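Local coordinates for protein acetyltransferase, GNAT family (Colwellia psychrerythraea, PDB 3IWG) that probably acts as an acyltransferase of the GNAT family, transferring acyl groups other than amino-acyl groups, at residues N123-Q128 with F262-R267; V29-M34 with F101-E106. All coordinates share one frame; numbering follows the deposited sequence. Where two conformers were deposited one is given.

In the fold
Both interactions converge on strand 262-273, which has strand 99-103 on one flank and strand 117-129 on the other. Interaction 1 is the antiparallel pairing of 123-128 with 262-267, partly buried and held by backbone hydrogen bonds and a serine hydroxyl in a beta bulge. Interaction 2, nearer the centre of the chain, is a smaller, buried meeting of the loop at 29-32 with the turn that ends strand 99-103; its contact is mainly apolar, and its polar groups bond within their own segment or to other parts of the fold. The two touch directly: Thr-104 bonds to His-266 and Arg-267, while Val-29 packs on His-266.

Interaction 1. Residues N123-Q128 with F262-R267; sequences NSLMYQ and FTSAHR
Met-126 and His-266 form a hydrogen-bonded pair of an antiparallel beta ladder, with Met-126 N donating to His-266 O at 3.1 Å and a nearly straight N-H...O angle of 171°. A beta bulge follows: Gln-128 pairs not with Ser-264 but with Thr-263, through Gln-128 N to Thr-263 O at 2.8 Å and a return bond from Thr-263 N to Gln-128 O. Within the bulge a side chain takes the place of a backbone donor. Ser-264 OG lies anti to its own backbone N (chi1 -176°) and donates to Met-126 O at 2.9 Å, from above the carbonyl plane. Ser-264 CB rests over one face of the Tyr-127 ring, a CH-pi contact 4.0 Å from the ring centroid and displaced toward the rim. Beside the bulge, Leu-125 and Arg-267 run side by side, Leu-125 CG lying over one face of the guanidinium, 3.6 Å from Arg-267 NE. In the next shell, helix 251-259 packs on Leu-125, Tyr-127 and Phe-262, and Thr-104 fixes His-266 through its ND1. Arg-267 in turn bends back at chi2, and its NH1 donates to His-266 O at 3.0 Å, with the oxygen in the guanidinium plane; that oxygen is thus gripped from opposite faces of its carbonyl plane, by Met-126 N and Arg-267 NH1.

Interaction 2. Residues V29-M34 with F101-E106; sequences VPLDGM and FVSTAE
Ser-103 OG meets Leu-31 CD2 at 3.7 Å, where the last residue of strand 99-103 faces the loop leading into helix 33-39. From Ser-103 to Glu-106 the chain makes a type I beta turn, closed by Glu-106 N to Ser-103 O. Ser-103 OG sits between its own backbone N and carbonyl carbon (chi1 75°), from where it accepts from Ala-105 N at 3.1 Å, an ST turn inside the beta turn. Ala-105 then presents its methyl to the loop: CB lies 3.5 Å from Val-29 CG2 and 4.0 Å from Leu-31 CD2, filling the angle between the two side chains. Glu-106, at the N-cap position of helix 107-116, bends at chi2 and turns its carboxylate back over the turn. Its OE2 is gripped twice by Ser-103, by the backbone N at 2.8 Å from above the carboxylate plane and by OG on the anti lone pair, while CG packs on Leu-31 CD1 at 3.9 Å. An alanine in place of Glu-106 would probably leave Ser-103 N and OG without their shared acceptor and open a gap beside the Leu-31 methyls. Around the contact, Met-126 of strand 117-129 packs on Val-29, Leu-31 and Ser-103, and His-266 of strand 262-273 touches Val-29 and Ala-105. His-36 of helix 33-39 lies against both Leu-31 and Glu-106, so helix 33-39 and both strands border the meeting of loop and turn.

Interaction 1. Residues N123-Q128 with F262-R267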
# COMPACT_ATOMS: atom_id res chain seq x y z
N ASN A 123 -17.54 7.35 18.45
CA ASN A 123 -16.20 7.28 17.83
C ASN A 123 -16.00 8.36 16.74
O ASN A 123 -14.98 8.95 16.65
CB ASN A 123 -16.07 5.91 17.18
CG ASN A 123 -14.74 5.71 16.50
OD1 ASN A 123 -14.65 5.81 15.29
ND2 ASN A 123 -13.72 5.34 17.28
N SER A 124 -16.97 8.57 15.89
CA SER A 124 -16.82 9.57 14.86
C SER A 124 -18.14 10.01 14.32
O SER A 124 -19.17 9.44 14.63
CB SER A 124 -15.92 9.05 13.71
OG SER A 124 -15.96 7.66 13.59
N LEU A 125 -18.09 11.06 13.52
CA LEU A 125 -19.25 11.59 12.87
C LEU A 125 -19.13 11.28 11.38
O LEU A 125 -18.03 11.40 10.81
CB LEU A 125 -19.33 13.09 13.11
CG LEU A 125 -19.53 13.64 14.53
CD1 LEU A 125 -18.28 13.41 15.41
CD2 LEU A 125 -19.86 15.13 14.47
N MSE A 126 -20.24 10.91 10.77
CA MSE A 126 -20.34 10.70 9.35
C MSE A 126 -21.17 11.79 8.75
O MSE A 126 -22.34 12.03 9.21
CB MSE A 126 -21.04 9.38 9.06
CG MSE A 126 -20.28 8.19 9.55
SE MSE A 126 -21.38 6.66 9.94
CE MSE A 126 -22.18 6.34 8.24
N TYR A 127 -20.63 12.44 7.72
CA TYR A 127 -21.23 13.57 7.11
C TYR A 127 -21.51 13.32 5.70
O TYR A 127 -20.85 12.46 5.06
CB TYR A 127 -20.33 14.79 7.09
CG TYR A 127 -19.88 15.33 8.41
CD1 TYR A 127 -18.81 14.75 9.09
CD2 TYR A 127 -20.44 16.48 8.91
CE1 TYR A 127 -18.35 15.29 10.29
CE2 TYR A 127 -20.00 17.02 10.12
CZ TYR A 127 -18.96 16.42 10.80
OH TYR A 127 -18.53 16.99 12.00
N GLN A 128 -22.43 14.10 5.16
CA GLN A 128 -22.62 14.11 3.75
C GLN A 128 -22.92 15.50 3.26
O GLN A 128 -23.26 16.38 4.00
CB GLN A 128 -23.71 13.08 3.37
CG GLN A 128 -23.92 11.94 4.47
CD GLN A 128 -24.85 12.42 5.57
OE1 GLN A 128 -24.61 12.30 6.81
NE2 GLN A 128 -25.92 13.02 5.13
N PHE A 262 -21.18 20.51 4.73
CA PHE A 262 -21.57 19.14 5.08
C PHE A 262 -22.43 19.09 6.33
O PHE A 262 -22.18 19.85 7.25
CB PHE A 262 -20.33 18.29 5.36
CG PHE A 262 -19.54 17.92 4.14
CD1 PHE A 262 -18.69 18.82 3.54
CD2 PHE A 262 -19.62 16.64 3.62
CE1 PHE A 262 -17.93 18.46 2.42
CE2 PHE A 262 -18.87 16.26 2.53
CZ PHE A 262 -18.03 17.18 1.91
N THR A 263 -23.37 18.15 6.40
CA THR A 263 -24.12 17.89 7.63
C THR A 263 -23.98 16.45 8.06
O THR A 263 -23.58 15.61 7.28
CB THR A 263 -25.60 18.17 7.48
OG1 THR A 263 -26.12 17.33 6.43
CG2 THR A 263 -25.85 19.66 7.16
N SER A 264 -24.34 16.19 9.32
CA SER A 264 -24.17 14.93 9.98
C SER A 264 -25.36 14.47 10.79
O SER A 264 -25.58 14.95 11.89
CB SER A 264 -23.02 15.01 10.94
OG SER A 264 -22.85 13.72 11.49
N ALA A 265 -26.08 13.49 10.30
CA ALA A 265 -27.15 12.86 11.05
C ALA A 265 -26.69 11.54 11.62
O ALA A 265 -27.47 10.87 12.29
CB ALA A 265 -28.35 12.63 10.17
N HIS A 266 -25.43 11.18 11.38
CA HIS A 266 -24.90 9.87 11.73
C HIS A 266 -23.63 9.85 12.54
O HIS A 266 -22.81 10.77 12.47
CB HIS A 266 -24.68 9.08 10.46
CG HIS A 266 -25.96 8.71 9.81
ND1 HIS A 266 -26.76 7.70 10.29
CD2 HIS A 266 -26.62 9.25 8.76
CE1 HIS A 266 -27.85 7.63 9.55
NE2 HIS A 266 -27.79 8.55 8.61
N ARG A 267 -23.46 8.75 13.28
CA ARG A 267 -22.39 8.58 14.24
C ARG A 267 -21.93 7.16 14.20
O ARG A 267 -22.72 6.29 13.99
CB ARG A 267 -22.86 8.87 15.67
CG ARG A 267 -23.28 10.28 15.96
CD ARG A 267 -22.14 11.29 15.85
NE ARG A 267 -22.57 12.62 16.25
CZ ARG A 267 -23.18 13.47 15.44
NH1 ARG A 267 -23.45 13.15 14.20
NH2 ARG A 267 -23.52 14.66 15.90

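Interaction 2. Residues V29-M34 with F101-E106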
# COMPACT_ATOMS: atom_id res chain seq x y z
N VAL A 29 -27.35 5.28 4.94
CA VAL A 29 -26.43 6.08 4.14
C VAL A 29 -25.25 5.25 3.75
O VAL A 29 -25.00 4.20 4.34
CB VAL A 29 -25.94 7.35 4.88
CG1 VAL A 29 -27.07 8.40 4.95
CG2 VAL A 29 -25.33 7.01 6.27
N PRO A 30 -24.46 5.72 2.79
CA PRO A 30 -23.17 5.01 2.59
C PRO A 30 -22.31 4.97 3.87
O PRO A 30 -22.25 5.94 4.62
CB PRO A 30 -22.51 5.82 1.47
CG PRO A 30 -23.21 7.21 1.56
CD PRO A 30 -24.63 6.87 1.89
N LEU A 31 -21.69 3.82 4.12
CA LEU A 31 -20.83 3.64 5.28
C LEU A 31 -19.37 4.06 5.04
O LEU A 31 -18.88 4.17 3.91
CB LEU A 31 -20.87 2.20 5.75
CG LEU A 31 -22.27 1.63 5.96
CD1 LEU A 31 -22.19 0.18 6.34
CD2 LEU A 31 -23.00 2.50 7.01
N ASP A 32 -18.66 4.26 6.14
CA ASP A 32 -17.30 4.74 6.08
C ASP A 32 -16.33 3.79 5.39
O ASP A 32 -16.08 2.69 5.87
CB ASP A 32 -16.74 5.00 7.46
CG ASP A 32 -15.39 5.65 7.37
OD1 ASP A 32 -15.39 6.88 7.14
OD2 ASP A 32 -14.35 4.94 7.42
N GLY A 33 -15.73 4.26 4.32
CA GLY A 33 -14.71 3.50 3.59
C GLY A 33 -13.58 2.83 4.37
O GLY A 33 -13.25 1.68 4.13
N MSE A 34 -12.98 3.55 5.32
CA MSE A 34 -11.83 2.97 6.04
C MSE A 34 -12.37 1.88 6.94
O MSE A 34 -11.81 0.80 6.97
CB MSE A 34 -11.02 4.00 6.84
CG MSE A 34 -9.50 3.98 6.57
SE MSE A 34 -8.53 2.23 6.28
CE MSE A 34 -7.89 2.58 4.46
N PHE A 101 -18.48 -1.96 17.16
CA PHE A 101 -18.56 -0.69 16.47
C PHE A 101 -19.68 -0.83 15.45
O PHE A 101 -19.76 -1.84 14.70
CB PHE A 101 -17.26 -0.32 15.74
CG PHE A 101 -16.04 -0.08 16.65
CD1 PHE A 101 -15.74 1.20 17.12
CD2 PHE A 101 -15.21 -1.13 17.01
CE1 PHE A 101 -14.61 1.44 17.94
CE2 PHE A 101 -14.09 -0.93 17.82
CZ PHE A 101 -13.77 0.37 18.29
N VAL A 102 -20.50 0.21 15.39
CA VAL A 102 -21.69 0.23 14.62
C VAL A 102 -22.11 1.67 14.42
O VAL A 102 -21.88 2.49 15.30
CB VAL A 102 -22.81 -0.55 15.35
CG1 VAL A 102 -23.22 0.20 16.57
CG2 VAL A 102 -23.97 -0.85 14.43
N SER A 103 -22.66 1.97 13.24
CA SER A 103 -23.21 3.29 13.03
C SER A 103 -24.70 3.32 13.16
O SER A 103 -25.39 2.32 13.01
CB SER A 103 -22.84 3.87 11.67
OG SER A 103 -23.58 3.27 10.63
N THR A 104 -25.18 4.54 13.33
CA THR A 104 -26.58 4.83 13.29
C THR A 104 -27.26 4.58 11.96
O THR A 104 -28.48 4.78 11.86
CB THR A 104 -26.78 6.29 13.69
OG1 THR A 104 -26.15 7.13 12.72
CG2 THR A 104 -26.16 6.52 15.09
N ALA A 105 -26.50 4.13 10.94
CA ALA A 105 -27.05 3.83 9.63
C ALA A 105 -27.18 2.34 9.44
O ALA A 105 -27.68 1.90 8.37
CB ALA A 105 -26.14 4.40 8.51
N GLU A 106 -26.73 1.55 10.42
CA GLU A 106 -26.96 0.09 10.34
C GLU A 106 -27.99 -0.34 11.41
O GLU A 106 -27.65 -0.67 12.55
CB GLU A 106 -25.65 -0.70 10.43
CG GLU A 106 -24.50 -0.20 9.50
CD GLU A 106 -23.13 -0.20 10.18
OE1 GLU A 106 -22.52 -1.28 10.26
OE2 GLU A 106 -22.67 0.89 10.63